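Local structure of phage tail sheath protein (Desulfitobacterium hafniense, 3HXL) at residues Gln232-Asn237 / Gly245-Lys250; Thr202-Ser207 / Gln265-Val270; Ile396-Gly401 / Tyr421-Asp426; Ala275-Asn280 / Val346-Asp351. The protein probably assembles into the sheath that surrounds the tail tube of a contractile (myovirus-type) phage tail. All blocks are in the same frame, centred on the assembly; numbering follows the deposited sequence.

Contact 1: Gln232-Asn237 / Gly245-Lys250; sequences QVVLEN and GVISVK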
loop_
_atom_site.group_PDB
_atom_site.type_symbol
_atom_site.label_atom_id
_atom_site.label_comp_id
_atom_site.label_asym_id
_atom_site.label_seq_id
_atom_site.Cartn_x
_atom_site.Cartn_y
_atom_site.Cartn_z
ATOM N N GLN A 232 1.658 -5.702 7.799
ATOM C CA GLN A 232 2.552 -4.841 8.563
ATOM C C GLN A 232 2.247 -3.382 8.271
ATOM O O GLN A 232 1.732 -3.037 7.204
ATOM C CB GLN A 232 4.030 -5.108 8.237
ATOM C CG GLN A 232 4.634 -6.373 8.869
ATOM C CD GLN A 232 6.131 -6.501 8.576
ATOM O OE1 GLN A 232 6.542 -6.582 7.415
ATOM N NE2 GLN A 232 6.948 -6.518 9.628
ATOM N N VAL A 233 2.558 -2.533 9.243
ATOM C CA VAL A 233 2.381 -1.100 9.111
ATOM C C VAL A 233 3.770 -0.492 9.252
ATOM O O VAL A 233 4.569 -0.935 10.082
ATOM C CB VAL A 233 1.467 -0.514 10.227
ATOM C CG1 VAL A 233 0.080 -1.121 10.134
ATOM C CG2 VAL A 233 2.080 -0.767 11.586
ATOM N N VAL A 234 4.051 0.502 8.418
ATOM C CA VAL A 234 5.335 1.189 8.416
ATOM C C VAL A 234 5.130 2.623 8.888
ATOM O O VAL A 234 4.468 3.427 8.225
ATOM C CB VAL A 234 5.954 1.214 7.004
ATOM C CG1 VAL A 234 7.300 1.930 7.038
ATOM C CG2 VAL A 234 6.119 -0.218 6.491
ATOM N N LEU A 235 5.712 2.925 10.042
ATOM C CA LEU A 235 5.595 4.238 10.655
ATOM C C LEU A 235 6.926 4.957 10.703
ATOM O O LEU A 235 7.975 4.381 10.395
ATOM C CB LEU A 235 5.064 4.102 12.085
ATOM C CG LEU A 235 3.877 3.169 12.290
ATOM C CD1 LEU A 235 3.542 3.101 13.778
ATOM C CD2 LEU A 235 2.687 3.668 11.496
ATOM N N GLU A 236 6.856 6.226 11.102
ATOM C CA GLU A 236 8.014 7.108 11.226
ATOM C C GLU A 236 8.376 7.301 12.690
ATOM O O GLU A 236 7.530 7.697 13.483
ATOM C CB GLU A 236 7.684 8.485 10.635
ATOM C CG GLU A 236 8.800 9.497 10.753
ATOM C CD GLU A 236 8.626 10.502 11.894
ATOM O OE1 GLU A 236 9.563 11.288 12.086
ATOM O OE2 GLU A 236 7.580 10.529 12.585
ATOM N N ASN A 237 9.627 7.029 13.039
ATOM C CA ASN A 237 10.106 7.211 14.404
ATOM C C ASN A 237 9.127 6.797 15.509
ATOM O O ASN A 237 8.631 7.632 16.270
ATOM C CB ASN A 237 10.530 8.675 14.598
ATOM C CG ASN A 237 11.842 8.991 13.909
ATOM O OD1 ASN A 237 12.911 8.649 14.409
ATOM N ND2 ASN A 237 11.766 9.622 12.744
ATOM N N GLY A 245 4.779 -6.475 13.964
ATOM C CA GLY A 245 3.873 -6.029 12.926
ATOM C C GLY A 245 4.108 -4.577 12.549
ATOM O O GLY A 245 3.448 -4.049 11.657
ATOM N N VAL A 246 5.059 -3.928 13.216
ATOM C CA VAL A 246 5.343 -2.521 12.938
ATOM C C VAL A 246 6.802 -2.224 12.608
ATOM O O VAL A 246 7.703 -2.608 13.345
ATOM C CB VAL A 246 4.954 -1.624 14.142
ATOM C CG1 VAL A 246 5.316 -0.177 13.849
ATOM C CG2 VAL A 246 3.473 -1.759 14.436
ATOM N N ILE A 247 7.028 -1.547 11.486
ATOM C CA ILE A 247 8.376 -1.161 11.093
ATOM C C ILE A 247 8.478 0.339 11.341
ATOM O O ILE A 247 7.576 1.094 10.978
ATOM C CB ILE A 247 8.642 -1.451 9.591
ATOM C CG1 ILE A 247 8.617 -2.965 9.349
ATOM C CG2 ILE A 247 9.987 -0.859 9.179
ATOM C CD1 ILE A 247 8.528 -3.363 7.868
ATOM N N SER A 248 9.563 0.765 11.977
ATOM C CA SER A 248 9.763 2.185 12.285
ATOM C C SER A 248 10.965 2.792 11.561
ATOM O O SER A 248 12.114 2.503 11.894
ATOM C CB SER A 248 9.942 2.374 13.797
ATOM O OG SER A 248 10.099 3.744 14.131
ATOM N N VAL A 249 10.686 3.651 10.585
ATOM C CA VAL A 249 11.731 4.320 9.809
ATOM C C VAL A 249 12.249 5.518 10.606
ATOM O O VAL A 249 11.476 6.403 10.974
ATOM C CB VAL A 249 11.178 4.817 8.457
ATOM C CG1 VAL A 249 12.297 5.419 7.620
ATOM C CG2 VAL A 249 10.506 3.667 7.719
ATOM N N LYS A 250 13.556 5.544 10.860
ATOM C CA LYS A 250 14.179 6.610 11.647
ATOM C C LYS A 250 14.574 7.854 10.860
ATOM O O LYS A 250 14.297 8.987 11.283
ATOM C CB LYS A 250 15.422 6.068 12.371
ATOM C CG LYS A 250 16.022 7.023 13.414
ATOM C CD LYS A 250 17.260 6.422 14.071
ATOM C CE LYS A 250 17.796 7.304 15.205
ATOM N NZ LYS A 250 16.813 7.438 16.329
HETATM O O HOH W 1 15.204 9.622 15.372
#
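Val233 and Val246 meet methyl to methyl across two neighbouring parallel strands, 232-236 and 246-249. CG2 of Val233 sits 3.3 Å from CG2 of Val246, closer than two methyls normally come. The same face carries Leu235, whose CD1 reaches CG1 of Val246 at 3.7 Å, and helix 210-227 packs on it through Thr217 and Ala220. On the other face Val234 and Ile247 run alongside each other in the same direction, while CG1 of Val234 touches CG2 of Val249 at 3.7 Å; helix 263-276 lies on this side. Between the faces runs a regular ladder: the N-H of Val233, Leu235 and Asn237 give to the carbonyls of Gly245, Ile247 and Val249, and the carbonyl oxygens of Val233 and Leu235 accept from Ile247 N and Val249 N. The C-terminal end is looser and polar. Asn237 turns CG to lie beside its own backbone N (chi1 -74°), and its ND2 gives to Lys250 O at 3.0 Å and to OE1 of Glu236 at 2.8 Å, the latter met from above the carboxylate plane. A water joins Asn237 OD1 to Lys250 NZ, which also forms a salt bridge with Glu311; Glu236 OE2 pairs with Lys213. The chemistry thus changes from a mainly apolar, buried part held by backbone bonds to a charged end where side chains and water continue the pairing beyond strand 232-236.

Contact 2: Thr202-Ser207 / Gln265-Val270; sequences TIALPS and QATAWV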
loop_
_atom_site.group_PDB
_atom_site.type_symbol
_atom_site.label_atom_id
_atom_site.label_comp_id
_atom_site.label_asym_id
_atom_site.label_seq_id
_atom_site.Cartn_x
_atom_site.Cartn_y
_atom_site.Cartn_z
ATOM N N THR A 202 1.203 -4.512 3.216
ATOM C CA THR A 202 1.742 -3.458 4.054
ATOM C C THR A 202 1.017 -2.127 3.949
ATOM O O THR A 202 0.411 -1.802 2.924
ATOM C CB THR A 202 3.208 -3.207 3.705
ATOM O OG1 THR A 202 3.278 -2.530 2.446
ATOM C CG2 THR A 202 3.955 -4.527 3.591
ATOM N N ILE A 203 1.100 -1.352 5.022
ATOM C CA ILE A 203 0.492 -0.030 5.067
ATOM C C ILE A 203 1.568 0.983 5.436
ATOM O O ILE A 203 2.421 0.708 6.272
ATOM C CB ILE A 203 -0.614 0.055 6.138
ATOM C CG1 ILE A 203 -1.856 -0.710 5.674
ATOM C CG2 ILE A 203 -0.937 1.516 6.421
ATOM C CD1 ILE A 203 -2.898 -0.908 6.775
ATOM N N ALA A 204 1.537 2.148 4.800
ATOM C CA ALA A 204 2.490 3.195 5.120
ATOM C C ALA A 204 1.717 4.336 5.759
ATOM O O ALA A 204 0.622 4.679 5.307
ATOM C CB ALA A 204 3.197 3.695 3.856
ATOM N N LEU A 205 2.267 4.901 6.828
ATOM C CA LEU A 205 1.643 6.049 7.483
ATOM C C LEU A 205 2.677 7.172 7.413
ATOM O O LEU A 205 3.553 7.270 8.262
ATOM C CB LEU A 205 1.287 5.743 8.948
ATOM C CG LEU A 205 0.742 6.938 9.745
ATOM C CD1 LEU A 205 -0.468 7.539 9.024
ATOM C CD2 LEU A 205 0.355 6.497 11.148
ATOM N N PRO A 206 2.606 8.014 6.370
ATOM C CA PRO A 206 3.539 9.131 6.186
ATOM C C PRO A 206 3.099 10.335 7.018
ATOM O O PRO A 206 2.836 11.415 6.488
ATOM C CB PRO A 206 3.447 9.393 4.687
ATOM C CG PRO A 206 1.998 9.159 4.421
ATOM C CD PRO A 206 1.736 7.863 5.187
ATOM N N SER A 207 3.043 10.126 8.330
ATOM C CA SER A 207 2.600 11.141 9.276
ATOM C C SER A 207 3.447 11.112 10.548
ATOM O O SER A 207 3.897 10.052 10.976
ATOM C CB SER A 207 1.134 10.873 9.623
ATOM O OG SER A 207 0.680 11.704 10.676
ATOM N N GLN A 265 8.067 10.648 5.002
ATOM C CA GLN A 265 7.888 10.431 3.571
ATOM C C GLN A 265 8.513 9.111 3.132
ATOM O O GLN A 265 8.033 8.460 2.191
ATOM C CB GLN A 265 8.525 11.561 2.771
ATOM C CG GLN A 265 7.864 12.922 2.934
ATOM C CD GLN A 265 8.601 13.981 2.155
ATOM O OE1 GLN A 265 9.770 14.243 2.420
ATOM N NE2 GLN A 265 7.928 14.593 1.177
ATOM N N ALA A 266 9.599 8.735 3.801
ATOM C CA ALA A 266 10.316 7.504 3.492
ATOM C C ALA A 266 9.499 6.242 3.784
ATOM O O ALA A 266 9.796 5.176 3.248
ATOM C CB ALA A 266 11.640 7.469 4.259
ATOM N N THR A 267 8.465 6.355 4.619
ATOM C CA THR A 267 7.636 5.196 4.930
ATOM C C THR A 267 6.978 4.651 3.664
ATOM O O THR A 267 6.694 3.460 3.576
ATOM C CB THR A 267 6.505 5.526 5.956
ATOM O OG1 THR A 267 5.600 6.484 5.391
ATOM C CG2 THR A 267 7.093 6.080 7.254
ATOM N N ALA A 268 6.740 5.525 2.691
ATOM C CA ALA A 268 6.105 5.119 1.434
ATOM C C ALA A 268 6.944 4.062 0.720
ATOM O O ALA A 268 6.444 2.984 0.381
ATOM C CB ALA A 268 5.914 6.338 0.525
ATOM N N TRP A 269 8.214 4.375 0.478
ATOM C CA TRP A 269 9.103 3.422 -0.190
ATOM C C TRP A 269 9.317 2.178 0.664
ATOM O O TRP A 269 9.280 1.054 0.161
ATOM C CB TRP A 269 10.466 4.055 -0.481
ATOM C CG TRP A 269 11.405 3.127 -1.205
ATOM C CD1 TRP A 269 11.518 2.967 -2.557
ATOM C CD2 TRP A 269 12.332 2.212 -0.613
ATOM N NE1 TRP A 269 12.464 2.012 -2.847
ATOM C CE2 TRP A 269 12.985 1.534 -1.672
ATOM C CE3 TRP A 269 12.688 1.906 0.708
ATOM C CZ2 TRP A 269 13.960 0.555 -1.452
ATOM C CZ3 TRP A 269 13.664 0.928 0.928
ATOM C CH2 TRP A 269 14.293 0.270 -0.152
ATOM N N VAL A 270 9.549 2.371 1.960
ATOM C CA VAL A 270 9.775 1.224 2.834
ATOM C C VAL A 270 8.599 0.249 2.802
ATOM O O VAL A 270 8.796 -0.970 2.757
ATOM C CB VAL A 270 10.049 1.661 4.292
ATOM C CG1 VAL A 270 10.235 0.436 5.184
ATOM C CG2 VAL A 270 11.296 2.520 4.337
#
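Ala204, on the parallel strand 202-204, comes within 5.5 Å of Ala268 between CA atoms, and the chain then turns at Pro206, the centre of an inverse gamma turn, 5.2 Å from Gln265 CA to CA. This is the helix-on-sheet packing of an alpha/beta layered fold, with helix 263-276 laid against the mixed sheet; no hydrogen bond crosses between the two segments. Small side chains let the backbones approach. CB of Ala204 points at the helix and touches the carbonyl oxygen of Thr267 at 3.5 Å, with CA of Ala268 at 4.0 Å. Thr267 supplies the other half of the contact. Its hydroxyl stands between the backbone N and the carbonyl carbon (chi1 64°), bonded to Ala264 O one helical turn back, and in that position it also faces the turn. The side chains of Pro206 and Thr267 cross at about a right angle. CG2 of Thr267 approaches Leu205 O at 3.9 Å, and the Thr267 side chain also rests on Val234 of the next strand. Met38 of strand 35-40 lies against both Pro206 and Ala268. At the turn the touch is one of carbon against oxygen: OG1 of Thr267 sits 3.4 Å from CA of Pro206 and 3.7 Å from its CB.

Contact 3: Ile396-Gly401 / Tyr421-Asp426; sequences IKNFDG and YAWPVD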
loop_
_atom_site.group_PDB
_atom_site.type_symbol
_atom_site.label_atom_id
_atom_site.label_comp_id
_atom_site.label_asym_id
_atom_site.label_seq_id
_atom_site.Cartn_x
_atom_site.Cartn_y
_atom_site.Cartn_z
ATOM N N ILE A 396 13.254 -21.355 3.266
ATOM C CA ILE A 396 13.558 -22.097 4.483
ATOM C C ILE A 396 14.633 -23.117 4.150
ATOM O O ILE A 396 14.952 -23.334 2.982
ATOM C CB ILE A 396 12.334 -22.854 5.044
ATOM C CG1 ILE A 396 11.867 -23.914 4.040
ATOM C CG2 ILE A 396 11.213 -21.859 5.362
ATOM C CD1 ILE A 396 10.773 -24.829 4.571
ATOM N N LYS A 397 15.183 -23.752 5.174
ATOM C CA LYS A 397 16.223 -24.740 4.963
ATOM C C LYS A 397 16.105 -25.875 5.957
ATOM O O LYS A 397 15.389 -25.775 6.951
ATOM C CB LYS A 397 17.594 -24.080 5.099
ATOM C CG LYS A 397 17.778 -23.336 6.412
ATOM C CD LYS A 397 19.050 -22.509 6.397
ATOM C CE LYS A 397 19.236 -21.760 7.705
ATOM N NZ LYS A 397 19.364 -22.693 8.853
ATOM N N ASN A 398 16.815 -26.958 5.670
ATOM C CA ASN A 398 16.827 -28.126 6.534
ATOM C C ASN A 398 15.429 -28.667 6.827
ATOM O O ASN A 398 15.153 -29.112 7.941
ATOM C CB ASN A 398 17.532 -27.796 7.854
ATOM C CG ASN A 398 18.901 -27.173 7.644
ATOM O OD1 ASN A 398 19.664 -27.597 6.773
ATOM N ND2 ASN A 398 19.225 -26.168 8.454
ATOM N N PHE A 399 14.544 -28.625 5.837
ATOM C CA PHE A 399 13.200 -29.149 6.035
ATOM C C PHE A 399 13.154 -30.605 5.597
ATOM O O PHE A 399 13.426 -30.917 4.438
ATOM C CB PHE A 399 12.162 -28.369 5.233
ATOM C CG PHE A 399 10.780 -28.945 5.341
ATOM C CD1 PHE A 399 10.048 -28.801 6.516
ATOM C CD2 PHE A 399 10.239 -29.693 4.299
ATOM C CE1 PHE A 399 8.794 -29.394 6.656
ATOM C CE2 PHE A 399 8.987 -30.294 4.423
ATOM C CZ PHE A 399 8.262 -30.144 5.607
ATOM N N ASP A 400 12.803 -31.488 6.527
ATOM C CA ASP A 400 12.711 -32.918 6.244
ATOM C C ASP A 400 11.251 -33.347 6.370
ATOM O O ASP A 400 10.747 -33.533 7.477
ATOM C CB ASP A 400 13.563 -33.710 7.240
ATOM C CG ASP A 400 13.793 -35.146 6.802
ATOM O OD1 ASP A 400 12.927 -35.704 6.093
ATOM O OD2 ASP A 400 14.835 -35.717 7.179
ATOM N N GLY A 401 10.581 -33.498 5.232
ATOM C CA GLY A 401 9.186 -33.898 5.233
ATOM C C GLY A 401 8.929 -35.215 5.937
ATOM O O GLY A 401 7.790 -35.541 6.277
ATOM N N TYR A 421 8.040 -27.871 11.827
ATOM C CA TYR A 421 9.225 -27.090 12.140
ATOM C C TYR A 421 9.687 -26.454 10.854
ATOM O O TYR A 421 9.887 -27.134 9.850
ATOM C CB TYR A 421 10.343 -27.960 12.708
ATOM C CG TYR A 421 10.178 -28.250 14.174
ATOM C CD1 TYR A 421 10.055 -27.212 15.098
ATOM C CD2 TYR A 421 10.140 -29.563 14.642
ATOM C CE1 TYR A 421 9.896 -27.475 16.452
ATOM C CE2 TYR A 421 9.981 -29.837 15.993
ATOM C CZ TYR A 421 9.860 -28.788 16.892
ATOM O OH TYR A 421 9.704 -29.056 18.231
ATOM N N ALA A 422 9.829 -25.135 10.885
ATOM C CA ALA A 422 10.279 -24.388 9.723
ATOM C C ALA A 422 11.547 -23.660 10.124
ATOM O O ALA A 422 11.607 -23.041 11.187
ATOM C CB ALA A 422 9.219 -23.395 9.294
ATOM N N TRP A 423 12.562 -23.739 9.273
ATOM C CA TRP A 423 13.830 -23.088 9.553
ATOM C C TRP A 423 14.094 -21.996 8.520
ATOM O O TRP A 423 14.548 -22.283 7.413
ATOM C CB TRP A 423 14.958 -24.117 9.510
ATOM C CG TRP A 423 16.030 -23.878 10.511
ATOM C CD1 TRP A 423 16.569 -22.674 10.866
ATOM C CD2 TRP A 423 16.723 -24.869 11.275
ATOM N NE1 TRP A 423 17.554 -22.855 11.806
ATOM C CE2 TRP A 423 17.669 -24.193 12.077
ATOM C CE3 TRP A 423 16.635 -26.265 11.363
ATOM C CZ2 TRP A 423 18.526 -24.865 12.952
ATOM C CZ3 TRP A 423 17.488 -26.936 12.236
ATOM C CH2 TRP A 423 18.420 -26.233 13.021
ATOM N N PRO A 424 13.797 -20.731 8.860
ATOM C CA PRO A 424 14.026 -19.622 7.926
ATOM C C PRO A 424 15.511 -19.531 7.593
ATOM O O PRO A 424 16.354 -19.732 8.465
ATOM C CB PRO A 424 13.548 -18.403 8.712
ATOM C CG PRO A 424 12.481 -18.967 9.589
ATOM C CD PRO A 424 13.108 -20.256 10.072
ATOM N N VAL A 425 15.829 -19.227 6.341
ATOM C CA VAL A 425 17.224 -19.119 5.924
ATOM C C VAL A 425 18.020 -18.129 6.766
ATOM O O VAL A 425 19.182 -18.371 7.095
ATOM C CB VAL A 425 17.332 -18.700 4.451
ATOM C CG1 VAL A 425 16.906 -19.845 3.558
ATOM C CG2 VAL A 425 16.463 -17.478 4.198
ATOM N N ASP A 426 17.395 -17.010 7.114
ATOM C CA ASP A 426 18.071 -16.000 7.920
ATOM C C ASP A 426 17.777 -16.223 9.399
ATOM O O ASP A 426 17.286 -15.332 10.091
ATOM C CB ASP A 426 17.633 -14.595 7.484
ATOM C CG ASP A 426 16.134 -14.384 7.595
ATOM O OD1 ASP A 426 15.365 -15.240 7.100
ATOM O OD2 ASP A 426 15.727 -13.353 8.167
HETATM O O HOH W 2 12.661 -25.852 7.447
#
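Trp423 O accepts the N-H of Lys397 at 2.8 Å, nearly in line with its C=O, and has CA of Ile396 3.1 Å away. A water adds a second link: it donates to Lys397 O and accepts from Trp423 N, so both backbone polar groups of Trp423 are tied to Lys397, one directly and one through solvent. Ile396 and Pro424 form a single backbone bridge here, their CA atoms 4.3 Å apart. The contact thereby ties the loop after helix 373-392 to the end of strand 415-422, the middle strand of a three-stranded antiparallel sheet, within the sheath C-terminal family region. The Lys397 side chain leaves with CG between its backbone N and carbonyl carbon (chi1 54°), passes Val425, where CE is 3.4 Å from the backbone O, and bends at its end to bring NZ over the indole. NZ stands 3.6 Å from the centroid of the five-membered ring, 21° off the normal, a cation-pi contact. Asn398 comes over the same indole face, its ND2 3.9 Å from CE3 at the rim of the six-membered ring and its amide plane 81° from that of the indole. Farther along, Phe399 turns its ring edge to Tyr421 O, with CD1 at 3.7 Å, and packs on Met387 of helix 373-392. With no carboxylate across the contact, NZ has the indole face and a weak bond to Ser427 O, and the indole face may help to stabilise the ammonium charge.

Contact 4: Ala275-Asn280 / Val346-Asp351; sequences AGARVN and VIRVLD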
loop_
_atom_site.group_PDB
_atom_site.type_symbol
_atom_site.label_atom_id
_atom_site.label_comp_id
_atom_site.label_asym_id
_atom_site.label_seq_id
_atom_site.Cartn_x
_atom_site.Cartn_y
_atom_site.Cartn_z
ATOM N N ALA A 275 6.363 -4.776 0.936
ATOM C CA ALA A 275 5.270 -5.472 0.274
ATOM C C ALA A 275 5.780 -6.207 -0.972
ATOM O O ALA A 275 5.381 -7.341 -1.239
ATOM C CB ALA A 275 4.187 -4.474 -0.113
ATOM N N GLY A 276 6.656 -5.550 -1.726
ATOM C CA GLY A 276 7.207 -6.142 -2.936
ATOM C C GLY A 276 8.255 -7.216 -2.713
ATOM O O GLY A 276 8.515 -8.036 -3.600
ATOM N N ALA A 277 8.866 -7.218 -1.534
ATOM C CA ALA A 277 9.891 -8.207 -1.208
ATOM C C ALA A 277 9.287 -9.611 -1.156
ATOM O O ALA A 277 8.187 -9.803 -0.634
ATOM C CB ALA A 277 10.540 -7.861 0.140
ATOM N N ARG A 278 10.011 -10.586 -1.710
ATOM C CA ARG A 278 9.563 -11.980 -1.727
ATOM C C ARG A 278 9.881 -12.619 -0.384
ATOM O O ARG A 278 10.691 -12.090 0.383
ATOM C CB ARG A 278 10.286 -12.768 -2.828
ATOM C CG ARG A 278 10.266 -12.133 -4.207
ATOM C CD ARG A 278 11.003 -13.012 -5.218
ATOM N NE ARG A 278 11.402 -12.271 -6.413
ATOM C CZ ARG A 278 10.557 -11.668 -7.243
ATOM N NH1 ARG A 278 9.251 -11.716 -7.017
ATOM N NH2 ARG A 278 11.020 -11.008 -8.296
ATOM N N VAL A 279 9.270 -13.766 -0.101
ATOM C CA VAL A 279 9.508 -14.448 1.168
ATOM C C VAL A 279 10.946 -14.916 1.353
ATOM O O VAL A 279 11.340 -15.299 2.452
ATOM C CB VAL A 279 8.558 -15.659 1.346
ATOM C CG1 VAL A 279 7.127 -15.170 1.427
ATOM C CG2 VAL A 279 8.726 -16.644 0.193
ATOM N N ASN A 280 11.731 -14.884 0.282
ATOM C CA ASN A 280 13.128 -15.297 0.372
ATOM C C ASN A 280 14.062 -14.096 0.235
ATOM O O ASN A 280 15.276 -14.263 0.130
ATOM C CB ASN A 280 13.455 -16.331 -0.717
ATOM C CG ASN A 280 13.182 -15.813 -2.122
ATOM O OD1 ASN A 280 12.821 -14.654 -2.312
ATOM N ND2 ASN A 280 13.360 -16.679 -3.115
ATOM N N VAL A 346 11.945 -12.909 7.928
ATOM C CA VAL A 346 11.395 -14.001 8.729
ATOM C C VAL A 346 9.883 -13.799 8.801
ATOM O O VAL A 346 9.105 -14.742 8.635
ATOM C CB VAL A 346 12.000 -14.026 10.154
ATOM C CG1 VAL A 346 11.220 -14.994 11.056
ATOM C CG2 VAL A 346 13.458 -14.459 10.074
ATOM N N ILE A 347 9.468 -12.561 9.033
ATOM C CA ILE A 347 8.044 -12.257 9.096
ATOM C C ILE A 347 7.355 -12.585 7.764
ATOM O O ILE A 347 6.234 -13.098 7.751
ATOM C CB ILE A 347 7.807 -10.768 9.458
ATOM C CG1 ILE A 347 8.342 -10.488 10.865
ATOM C CG2 ILE A 347 6.314 -10.438 9.403
ATOM C CD1 ILE A 347 7.800 -11.423 11.941
ATOM N N ARG A 348 8.013 -12.293 6.643
ATOM C CA ARG A 348 7.419 -12.602 5.344
ATOM C C ARG A 348 7.202 -14.100 5.159
ATOM O O ARG A 348 6.157 -14.520 4.658
ATOM C CB ARG A 348 8.282 -12.075 4.186
ATOM C CG ARG A 348 8.181 -10.563 3.949
ATOM C CD ARG A 348 8.922 -10.129 2.662
ATOM N NE ARG A 348 10.359 -9.897 2.833
ATOM C CZ ARG A 348 10.883 -8.841 3.455
ATOM N NH1 ARG A 348 10.088 -7.914 3.982
ATOM N NH2 ARG A 348 12.198 -8.694 3.526
ATOM N N VAL A 349 8.172 -14.915 5.554
ATOM C CA VAL A 349 7.990 -16.350 5.382
ATOM C C VAL A 349 6.903 -16.894 6.309
ATOM O O VAL A 349 6.084 -17.722 5.896
ATOM C CB VAL A 349 9.307 -17.129 5.584
ATOM C CG1 VAL A 349 9.922 -16.803 6.920
ATOM C CG2 VAL A 349 9.034 -18.625 5.463
ATOM N N LEU A 350 6.871 -16.412 7.547
ATOM C CA LEU A 350 5.866 -16.863 8.499
ATOM C C LEU A 350 4.475 -16.348 8.133
ATOM O O LEU A 350 3.488 -17.084 8.247
ATOM C CB LEU A 350 6.241 -16.430 9.917
ATOM C CG LEU A 350 7.545 -17.019 10.461
ATOM C CD1 LEU A 350 7.678 -16.654 11.932
ATOM C CD2 LEU A 350 7.546 -18.543 10.302
ATOM N N ASP A 351 4.380 -15.091 7.698
ATOM C CA ASP A 351 3.082 -14.550 7.294
ATOM C C ASP A 351 2.620 -15.318 6.056
ATOM O O ASP A 351 1.423 -15.546 5.854
ATOM C CB ASP A 351 3.175 -13.048 6.978
ATOM C CG ASP A 351 3.368 -12.194 8.223
ATOM O OD1 ASP A 351 3.388 -12.750 9.343
ATOM O OD2 ASP A 351 3.501 -10.955 8.081
#
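Ala277 sets its CB squarely over the centre of the Arg348 guanidinium, 3.4 Å above the plane, so the flat group lies against a methyl on one face. Arg278 O instead comes to the edge of the same group, near its plane, and takes a weak hydrogen bond from NE at 3.3 Å with an N-H...O angle of only 129°. The chain of Arg348 is bent at chi3 (-84°), which turns NE back towards the segment 277-279, and CD lies 3.4 Å from Ala277 O. The stronger partners of this buried charge are at the far end: NH2 makes a salt bridge to Asp326 and a hydrogen bond to Glu281 O. Thus both NE and NH2 have acceptors, which would help pay for burying the group. Val279 rests on the helix backbone, its CG1 3.4 Å from Arg348 O and its CB 4.1 Å from CA of Val349. Ala277 is the first residue to leave helical geometry after helix 263-276, and the loop that follows, extended at Ala277 and Arg278, packs against helix 344-364 through Arg348 and Val279. The arrangement is consistent with a joint between the subtilisin-like and C-terminal family regions, a helix exit of one set against a helix of the other.

From the N terminus, the chain first opens contact 2 at 202-207, and contact 1 lies wholly inside the loop that contact 2 closes at 265-270. The two share a sheet, since strands 202-204 and 232-236 are neighbours, and helix 263-276 is laid over it. That same helix leads into 275-280, which opens contact 4; its loop closes at 346-351 on helix 344-364, joining the subtilisin-like region to the C-terminal region. Contact 3 follows in series, closing a short loop within the C-terminal region, and touches contact 4 where Ile396 packs on Val349 and Pro424 on Val346. Contacts 1 and 3 stay about 11 Å apart at their nearest atoms.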